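PDB 2QEU: putative carboxymuconolactone decarboxylase from Burkholderia xenovorans, which is of unconfirmed function but probably has a peroxiredoxin-like activity, as AhpD-like proteins do. Local coordinates for residues 42-45 with 46-50; 85-88 with 89-92; 96-99 with 100-103. All blocks are in the same frame, centred on the assembly; numbering follows the deposited sequence.

Interaction 1 of 3, residues 42-45 with 46-50; sequences TFDA and YSRMR
Phe43 O takes two hydrogen bonds from Ser47, one from OG at 2.8 Å and one from the backbone N at 2.9 Å, and the two donors arrive from opposite faces of the carbonyl plane. The hydroxyl gets there because it stands beside its own backbone N (chi1 -60°), folded back along the helix; OG is also bonded to the hydroxyl of Tyr21. In the same position it lies over one face of the Phe43 ring, offset toward the rim, with CE1 of Phe43 3.5 Å from OG of Ser47. One residue on, Asp44 and Arg48 make a long salt bridge, OD2 of Asp44 to NE of Arg48 at 3.6 Å. OD2 sits at the edge of the guanidinium, but the carboxylate plane is turned 73° from it, and the firmer partner of Asp44 is His17, bonded to OD1. Farther out, Phe43 packs on Ile13 and Leu35, Ala45 meets Met49 of a second subunit, and Tyr46, bonded to a citrate through OH, also touches Leu32 and residues of two further subunits. This is regular i to i+4 pairing within one alpha helix, 40-53, of an all-helical AhpD-like fold, with one side on its own chain and another in the subunit interface.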
ATOM      1  N   THR B  42      -7.682 -12.444  21.457  1.00 10.71           N
ATOM      2  CA  THR B  42      -7.777 -11.597  20.241  1.00 10.27           C
ATOM      3  C   THR B  42      -8.881 -12.068  19.310  1.00 10.30           C
ATOM      4  O   THR B  42      -9.658 -11.256  18.818  1.00 11.05           O
ATOM      5  CB  THR B  42      -6.406 -11.440  19.493  1.00 11.93           C
ATOM      6  OG1 THR B  42      -5.582 -10.556  20.257  1.00 15.86           O
ATOM      7  CG2 THR B  42      -6.583 -10.882  18.042  1.00 12.80           C
ATOM      8  N   PHE B  43      -8.990 -13.379  19.113  1.00  8.46           N
ATOM      9  CA  PHE B  43     -10.032 -13.935  18.279  1.00  8.71           C
ATOM     10  C   PHE B  43     -11.414 -13.566  18.851  1.00  8.75           C
ATOM     11  O   PHE B  43     -12.292 -13.199  18.101  1.00  9.10           O
ATOM     12  CB  PHE B  43      -9.871 -15.462  18.139  1.00  9.47           C
ATOM     13  CG  PHE B  43     -11.056 -16.151  17.494  1.00  8.02           C
ATOM     14  CD1 PHE B  43     -11.268 -16.088  16.127  1.00 12.50           C
ATOM     15  CD2 PHE B  43     -11.959 -16.876  18.273  1.00 12.05           C
ATOM     16  CE1 PHE B  43     -12.354 -16.696  15.540  1.00 11.52           C
ATOM     17  CE2 PHE B  43     -13.054 -17.483  17.695  1.00 18.05           C
ATOM     18  CZ  PHE B  43     -13.261 -17.399  16.328  1.00 12.80           C
ATOM     19  N   ASP B  44     -11.576 -13.626  20.176  1.00 10.53           N
ATOM     20  CA  ASP B  44     -12.872 -13.322  20.822  1.00 10.08           C
ATOM     21  C   ASP B  44     -13.248 -11.854  20.575  1.00 11.52           C
ATOM     22  O   ASP B  44     -14.330 -11.587  20.088  1.00 10.49           O
ATOM     23  CB  ASP B  44     -12.853 -13.657  22.328  1.00 11.78           C
ATOM     24  CG  ASP B  44     -14.217 -13.464  22.994  1.00 15.23           C
ATOM     25  OD1 ASP B  44     -15.281 -13.792  22.402  1.00 20.09           O
ATOM     26  OD2 ASP B  44     -14.213 -13.001  24.145  1.00 24.18           O
ATOM     27  N   ALA B  45     -12.334 -10.918  20.861  1.00 11.35           N
ATOM     28  CA  ALA B  45     -12.622  -9.475  20.711  1.00 12.33           C
ATOM     29  C   ALA B  45     -12.897  -9.121  19.252  1.00 14.18           C
ATOM     30  O   ALA B  45     -13.871  -8.445  18.933  1.00 11.56           O
ATOM     31  CB  ALA B  45     -11.495  -8.628  21.263  1.00 11.07           C
ATOM     32  N   TYR B  46     -12.058  -9.633  18.366  1.00 13.47           N
ATOM     33  CA  TYR B  46     -12.245  -9.486  16.918  1.00 11.77           C
ATOM     34  C   TYR B  46     -13.587 -10.037  16.473  1.00 10.65           C
ATOM     35  O   TYR B  46     -14.274  -9.397  15.687  1.00 10.13           O
ATOM     36  CB  TYR B  46     -11.128 -10.174  16.144  1.00 13.93           C
ATOM     37  CG  TYR B  46     -11.315 -10.052  14.669  1.00  9.77           C
ATOM     38  CD1 TYR B  46     -10.999  -8.860  14.017  1.00 15.79           C
ATOM     39  CD2 TYR B  46     -11.873 -11.091  13.927  1.00 14.92           C
ATOM     40  CE1 TYR B  46     -11.196  -8.723  12.676  1.00 13.03           C
ATOM     41  CE2 TYR B  46     -12.059 -10.959  12.558  1.00 11.21           C
ATOM     42  CZ  TYR B  46     -11.728  -9.767  11.948  1.00 15.78           C
ATOM     43  OH  TYR B  46     -11.893  -9.614  10.599  1.00 16.60           O
ATOM     44  N   SER B  47     -13.999 -11.187  17.006  1.00  9.77           N
ATOM     45  CA  SER B  47     -15.286 -11.783  16.588  1.00 12.01           C
ATOM     46  C   SER B  47     -16.467 -10.938  17.075  1.00 10.28           C
ATOM     47  O   SER B  47     -17.464 -10.780  16.356  1.00 11.21           O
ATOM     48  CB  SER B  47     -15.390 -13.243  17.009  1.00 11.05           C
ATOM     49  OG  SER B  47     -14.327 -13.977  16.407  1.00 13.30           O
ATOM     50  N   ARG B  48     -16.317 -10.335  18.248  1.00 10.60           N
ATOM     51  CA  ARG B  48     -17.349  -9.446  18.746  1.00 12.34           C
ATOM     52  C   ARG B  48     -17.472  -8.224  17.836  1.00 10.78           C
ATOM     53  O   ARG B  48     -18.603  -7.786  17.572  1.00 10.98           O
ATOM     54  CB  ARG B  48     -17.042  -8.938  20.144  1.00  8.85           C
ATOM     55  CG  ARG B  48     -17.168  -9.922  21.277  1.00 16.00           C
ATOM     56  CD  ARG B  48     -16.480  -9.340  22.481  1.00 25.58           C
ATOM     57  NE  ARG B  48     -16.480 -10.317  23.538  1.00 27.70           N
ATOM     58  CZ  ARG B  48     -17.420 -10.391  24.475  1.00 36.01           C
ATOM     59  NH1 ARG B  48     -18.428  -9.506  24.520  1.00 28.23           N
ATOM     60  NH2 ARG B  48     -17.333 -11.344  25.387  1.00 40.15           N
HETATM   61  N   MSE B  49     -16.330  -7.675  17.407  1.00 11.90           N
HETATM   62  CA  MSE B  49     -16.311  -6.518  16.530  1.00 11.41           C
HETATM   63  C   MSE B  49     -16.970  -6.879  15.212  1.00  9.26           C
HETATM   64  O   MSE B  49     -17.830  -6.149  14.703  1.00  9.88           O
HETATM   65  CB  MSE B  49     -14.878  -6.026  16.290  1.00 13.55           C
HETATM   66  CG  MSE B  49     -14.799  -4.647  15.635  1.00 10.90           C
HETATM   67 SE   MSE B  49     -12.962  -4.055  15.456  0.75 14.82          SE
HETATM   68  CE  MSE B  49     -12.471  -5.324  14.107  1.00 11.22           C
ATOM     69  N   ARG B  50     -16.589  -8.030  14.670  1.00 10.40           N
ATOM     70  CA  ARG B  50     -17.122  -8.512  13.382  1.00 12.85           C
ATOM     71  C   ARG B  50     -18.632  -8.700  13.432  1.00 13.66           C
ATOM     72  O   ARG B  50     -19.349  -8.399  12.489  1.00 14.53           O
ATOM     73  CB  ARG B  50     -16.499  -9.875  13.069  1.00 15.25           C
ATOM     74  CG  ARG B  50     -16.519 -10.227  11.636  1.00 15.33           C
ATOM     75  CD  ARG B  50     -15.985 -11.608  11.436  1.00 19.49           C
ATOM     76  NE  ARG B  50     -15.783 -11.822  10.015  1.00 19.93           N
ATOM     77  CZ  ARG B  50     -16.730 -12.234   9.182  1.00 14.19           C
ATOM     78  NH1 ARG B  50     -17.948 -12.555   9.614  1.00 15.56           N
ATOM     79  NH2 ARG B  50     -16.443 -12.342   7.901  1.00 17.10           N
TER

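Interaction 2 of 3, residues 85-88 with 89-92; sequences IVNH and TRAA
Arg90 N bonds Val86 O with an N-H...O angle of 176°, the straightest of the four i to i+4 backbone bonds that tie residues 85-88 to 89-92 within helix 82-94; the tightest, from Ala92 N to His88 O, measures 2.8 Å. Ile85 O is gripped twice, because OG1 of Thr89 comes within 2.8 Å of it on the other face of the carbonyl plane from Thr89 N. With OG1 beside its own backbone N (chi1 -64°), the threonine hydroxyl is spent inside the helix.

On another side of the helix, Arg90 bends at CD (chi3 -61°) and returns alongside Asn87, so that its NH1 gives a 2.7 Å hydrogen bond to Asn87 OD1. The oxygen lies in the guanidinium plane, although the amide itself is turned 51° from that plane. A water donates to Asn87 O and accepts a weak bond from the same NH1, while CG1 of Val86 lies 3.5 Å from NH2 of Arg90. These side-chain contacts belong to one of two modelled conformers of Arg90 and are to that extent doubtful.

His88 instead bonds His69 through ND1 and a bound citrate through NE2. The Asn87-Arg90 bond and the histidine thus occupy different sides of one alpha helix of the AhpD-like helical fold, whose His88 side faces that citrate, probably from the crystallisation liquor, which may mark a pocket.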
ATOM      1  N   ILE B  85     -11.717 -12.941  -0.634  1.00  8.78           N
ATOM      2  CA  ILE B  85     -12.566 -12.373  -1.696  1.00  7.73           C
ATOM      3  C   ILE B  85     -13.651 -13.395  -2.106  1.00  8.39           C
ATOM      4  O   ILE B  85     -14.827 -13.044  -2.269  1.00  8.75           O
ATOM      5  CB  ILE B  85     -11.789 -11.817  -2.935  1.00  5.79           C
ATOM      6  CG1 ILE B  85     -12.653 -10.741  -3.598  1.00  9.08           C
ATOM      7  CG2 ILE B  85     -11.448 -12.943  -3.961  1.00  7.74           C
ATOM      8  CD1 ILE B  85     -12.023 -10.072  -4.735  1.00  6.94           C
ATOM      9  N   VAL B  86     -13.286 -14.684  -2.207  1.00  8.57           N
ATOM     10  CA  VAL B  86     -14.260 -15.695  -2.556  1.00  9.17           C
ATOM     11  C   VAL B  86     -15.205 -15.895  -1.362  1.00  9.50           C
ATOM     12  O   VAL B  86     -16.402 -15.953  -1.557  1.00  9.07           O
ATOM     13  CB  VAL B  86     -13.559 -17.002  -2.955  1.00  9.13           C
ATOM     14  CG1 VAL B  86     -14.539 -18.192  -2.976  1.00 11.42           C
ATOM     15  CG2 VAL B  86     -12.846 -16.801  -4.273  1.00 10.63           C
ATOM     16  N   ASN B  87     -14.685 -15.967  -0.126  1.00  8.68           N
ATOM     17  CA  ASN B  87     -15.573 -16.093   1.035  1.00  9.61           C
ATOM     18  C   ASN B  87     -16.642 -14.985   1.141  1.00  7.08           C
ATOM     19  O   ASN B  87     -17.804 -15.265   1.444  1.00 10.97           O
ATOM     20  CB  ASN B  87     -14.782 -16.227   2.357  1.00 10.18           C
ATOM     21  CG  ASN B  87     -14.035 -17.567   2.458  1.00 14.89           C
ATOM     22  OD1 ASN B  87     -14.437 -18.553   1.828  1.00 19.70           O
ATOM     23  ND2 ASN B  87     -12.983 -17.609   3.268  1.00 15.91           N
ATOM     24  N   HIS B  88     -16.233 -13.734   0.917  1.00  8.23           N
ATOM     25  CA  HIS B  88     -17.177 -12.617   0.943  1.00  8.24           C
ATOM     26  C   HIS B  88     -18.109 -12.571  -0.285  1.00  8.38           C
ATOM     27  O   HIS B  88     -19.273 -12.110  -0.191  1.00 11.19           O
ATOM     28  CB  HIS B  88     -16.447 -11.293   1.194  1.00  8.77           C
ATOM     29  CG  HIS B  88     -15.942 -11.158   2.594  1.00  8.52           C
ATOM     30  ND1 HIS B  88     -16.782 -10.950   3.661  1.00  6.81           N
ATOM     31  CD2 HIS B  88     -14.688 -11.228   3.106  1.00 10.50           C
ATOM     32  CE1 HIS B  88     -16.073 -10.914   4.774  1.00 13.37           C
ATOM     33  NE2 HIS B  88     -14.803 -11.095   4.469  1.00 10.91           N
ATOM     34  N   THR B  89     -17.634 -13.032  -1.442  1.00  7.04           N
ATOM     35  CA  THR B  89     -18.508 -13.153  -2.618  1.00  6.92           C
ATOM     36  C   THR B  89     -19.633 -14.163  -2.320  1.00  7.27           C
ATOM     37  O   THR B  89     -20.812 -13.892  -2.550  1.00  9.47           O
ATOM     38  CB  THR B  89     -17.752 -13.548  -3.892  1.00  8.03           C
ATOM     39  OG1 THR B  89     -16.840 -12.503  -4.197  1.00  7.89           O
ATOM     40  CG2 THR B  89     -18.721 -13.760  -5.100  1.00 10.24           C
ATOM     41  N   ARG B  90     -19.235 -15.338  -1.843  0.50  8.83           N
ATOM     42  CA  ARG B  90     -20.174 -16.368  -1.407  0.50  8.66           C
ATOM     43  C   ARG B  90     -21.191 -15.789  -0.404  0.50  8.37           C
ATOM     44  O   ARG B  90     -22.398 -15.916  -0.591  0.50  8.71           O
ATOM     45  CB  ARG B  90     -19.409 -17.567  -0.812  0.50  7.78           C
ATOM     46  CG  ARG B  90     -20.265 -18.790  -0.531  0.50 12.49           C
ATOM     47  CD  ARG B  90     -19.462 -19.899   0.175  0.50  9.37           C
ATOM     48  NE  ARG B  90     -18.323 -20.389  -0.609  0.50 10.22           N
ATOM     49  CZ  ARG B  90     -17.035 -20.204  -0.308  0.50  9.58           C
ATOM     50  NH1 ARG B  90     -16.665 -19.560   0.788  0.50 12.41           N
ATOM     51  NH2 ARG B  90     -16.081 -20.706  -1.094  0.50 14.04           N
ATOM     52  N   ALA B  91     -20.693 -15.127   0.639  1.00 11.72           N
ATOM     53  CA  ALA B  91     -21.540 -14.507   1.662  1.00 10.50           C
ATOM     54  C   ALA B  91     -22.512 -13.479   1.034  1.00  9.89           C
ATOM     55  O   ALA B  91     -23.723 -13.507   1.292  1.00  7.94           O
ATOM     56  CB  ALA B  91     -20.659 -13.856   2.755  1.00  8.59           C
ATOM     57  N   ALA B  92     -21.979 -12.591   0.187  1.00  9.37           N
ATOM     58  CA  ALA B  92     -22.805 -11.555  -0.423  1.00 10.42           C
ATOM     59  C   ALA B  92     -23.949 -12.192  -1.216  1.00  8.19           C
ATOM     60  O   ALA B  92     -25.090 -11.706  -1.197  1.00  7.65           O
ATOM     61  CB  ALA B  92     -21.949 -10.581  -1.330  1.00  7.75           C
TER
HETATM   62  O   HOH W   1     -18.548 -17.635   2.708  1.00 23.17           O

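Interaction 3 of 3, residues 96-99 with 100-103; sequences GLSV and DELI
Ser98 and Glu101 face each other in a capping box at the start of helix 99-113, each side chain accepting from the other's backbone. OG of Ser98, the N-cap, takes the bond from Glu101 N at 3.1 Å. It can do so because it occupies the crowded position between its own backbone N and carbonyl carbon (chi1 73°). In return Ser98 N donates to OE1 of Glu101, also at 3.1 Å and nearly straight, with an N-H...O angle of 170°. OE1 uses its anti lone pair for this, and OE2 goes to the hydroxyl of Tyr67. With both carboxylate oxygens held, the end of Glu101 has little freedom to rotate.

The tight side is made by Leu97 and Leu102. CD2 of Leu97 rests 3.8 Å from CB of Leu102, the two side chains crossing at about a right angle, and CD1 of Leu97 comes to 3.4 Å from OE1 of Glu101. Helices 65-79 and 82-94 complete this packing, with Leu70 and Val73 against Leu102 and Ala92 against Leu97. Val99 and Ile103, an i to i+4 pair, touch through CG1 of Val99 and CD1 of Ile103, with helix 122-137 against both.

The other side is looser. Gly96, with its positive phi of 111°, closes the preceding helix in a Schellman motif and is exposed. Asp100 is exposed too, makes a weak hydrogen bond through OD1 to a bound glycerol, and packs on Lys62 of a neighbouring subunit. Between the Schellman turn and the box, solvent serves as a bridge: a single water donates to Gly96 O at 2.9 Å and to OE1 of Glu101 at 2.5 Å, a length so short that it is doubtful.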
ATOM      1  N   GLY B  96     -28.135 -12.361  -1.194  1.00 11.27           N
ATOM      2  CA  GLY B  96     -28.958 -11.844  -2.281  1.00  9.86           C
ATOM      3  C   GLY B  96     -28.268 -11.014  -3.333  1.00  9.45           C
ATOM      4  O   GLY B  96     -28.903 -10.536  -4.252  1.00 10.07           O
ATOM      5  N   LEU B  97     -26.952 -10.820  -3.223  1.00  8.05           N
ATOM      6  CA  LEU B  97     -26.291 -10.008  -4.234  1.00  8.18           C
ATOM      7  C   LEU B  97     -26.293 -10.728  -5.572  1.00  9.64           C
ATOM      8  O   LEU B  97     -26.040 -11.915  -5.618  1.00 10.04           O
ATOM      9  CB  LEU B  97     -24.849  -9.752  -3.835  1.00  6.15           C
ATOM     10  CG  LEU B  97     -24.138  -8.628  -4.637  1.00  8.65           C
ATOM     11  CD1 LEU B  97     -24.502  -7.258  -4.099  1.00 12.26           C
ATOM     12  CD2 LEU B  97     -22.605  -8.874  -4.698  1.00  8.12           C
ATOM     13  N   SER B  98     -26.591 -10.019  -6.656  1.00  7.72           N
ATOM     14  CA  SER B  98     -26.470 -10.593  -7.998  1.00  7.49           C
ATOM     15  C   SER B  98     -25.048 -10.523  -8.529  1.00  8.77           C
ATOM     16  O   SER B  98     -24.239  -9.672  -8.107  1.00  8.53           O
ATOM     17  CB  SER B  98     -27.404  -9.878  -8.963  1.00 10.02           C
ATOM     18  OG  SER B  98     -26.928  -8.595  -9.272  1.00  7.35           O
ATOM     19  N   VAL B  99     -24.754 -11.399  -9.484  1.00  8.31           N
ATOM     20  CA  VAL B  99     -23.473 -11.337 -10.189  1.00  7.90           C
ATOM     21  C   VAL B  99     -23.281  -9.970 -10.892  1.00  8.59           C
ATOM     22  O   VAL B  99     -22.219  -9.353 -10.825  1.00  7.18           O
ATOM     23  CB  VAL B  99     -23.243 -12.529 -11.175  1.00  9.63           C
ATOM     24  CG1 VAL B  99     -21.868 -12.341 -11.917  1.00 10.68           C
ATOM     25  CG2 VAL B  99     -23.289 -13.873 -10.398  1.00  6.75           C
ATOM     26  N   ASP B 100     -24.336  -9.461 -11.518  1.00  7.65           N
ATOM     27  CA  ASP B 100     -24.226  -8.118 -12.116  1.00  9.04           C
ATOM     28  C   ASP B 100     -23.795  -7.049 -11.129  1.00  7.26           C
ATOM     29  O   ASP B 100     -22.955  -6.224 -11.475  1.00  8.35           O
ATOM     30  CB  ASP B 100     -25.550  -7.700 -12.738  1.00 10.22           C
ATOM     31  CG  ASP B 100     -25.893  -8.463 -13.996  1.00 15.01           C
ATOM     32  OD1 ASP B 100     -24.994  -9.061 -14.628  1.00 13.20           O
ATOM     33  OD2 ASP B 100     -27.091  -8.478 -14.344  1.00 16.68           O
ATOM     34  N   GLU B 101     -24.397  -7.023  -9.932  1.00  8.46           N
ATOM     35  CA  GLU B 101     -24.024  -6.055  -8.896  1.00  7.20           C
ATOM     36  C   GLU B 101     -22.576  -6.264  -8.427  1.00  9.12           C
ATOM     37  O   GLU B 101     -21.865  -5.320  -8.147  1.00  7.81           O
ATOM     38  CB  GLU B 101     -24.934  -6.135  -7.668  1.00  8.50           C
ATOM     39  CG  GLU B 101     -26.343  -5.675  -7.890  1.00  5.48           C
ATOM     40  CD  GLU B 101     -27.220  -5.897  -6.669  1.00 14.22           C
ATOM     41  OE1 GLU B 101     -27.251  -7.030  -6.121  1.00 11.28           O
ATOM     42  OE2 GLU B 101     -27.820  -4.907  -6.232  1.00 13.94           O
ATOM     43  N   LEU B 102     -22.175  -7.523  -8.323  1.00  8.69           N
ATOM     44  CA  LEU B 102     -20.828  -7.861  -7.916  1.00  8.00           C
ATOM     45  C   LEU B 102     -19.835  -7.211  -8.873  1.00  8.17           C
ATOM     46  O   LEU B 102     -18.874  -6.549  -8.466  1.00  7.42           O
ATOM     47  CB  LEU B 102     -20.634  -9.379  -7.938  1.00  8.83           C
ATOM     48  CG  LEU B 102     -19.246  -9.904  -7.514  1.00  8.24           C
ATOM     49  CD1 LEU B 102     -19.036  -9.673  -5.988  1.00 10.40           C
ATOM     50  CD2 LEU B 102     -19.071 -11.376  -7.912  1.00  8.66           C
ATOM     51  N   ILE B 103     -20.058  -7.423 -10.166  1.00  5.61           N
ATOM     52  CA  ILE B 103     -19.187  -6.912 -11.194  1.00  7.97           C
ATOM     53  C   ILE B 103     -19.172  -5.366 -11.109  1.00  6.91           C
ATOM     54  O   ILE B 103     -18.121  -4.754 -11.170  1.00  7.02           O
ATOM     55  CB  ILE B 103     -19.581  -7.424 -12.612  1.00  9.88           C
ATOM     56  CG1 ILE B 103     -19.377  -8.963 -12.761  1.00  9.34           C
ATOM     57  CG2 ILE B 103     -18.805  -6.683 -13.709  1.00  4.98           C
ATOM     58  CD1 ILE B 103     -20.061  -9.540 -13.990  1.00  7.79           C
TER
HETATM   59  O   HOH W   2     -29.417  -7.884  -5.203  1.00 18.82           O

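In the fold
The three contacts follow one another along the chain. Interactions 1 and 2, with centres 19 Å apart, meet at a bound citrate, probably from the crystallisation liquor: Tyr46 and Arg50 reach it from helix 40-53 and His88 from helix 82-94. There NH2 of Arg50 lies 3.5 Å from CE1 of His88. Interactions 2 and 3 are closer, about 11 Å between centres, and are joined by a probable hydrogen bond from Leu97 N to Ala92 O at 2.9 Å and by Thr89 packing on Leu102. Interactions 1 and 3 lie on opposite sides of the chain's centre, with nearest atoms about 14 Å apart, yet both touch the same neighbouring subunit.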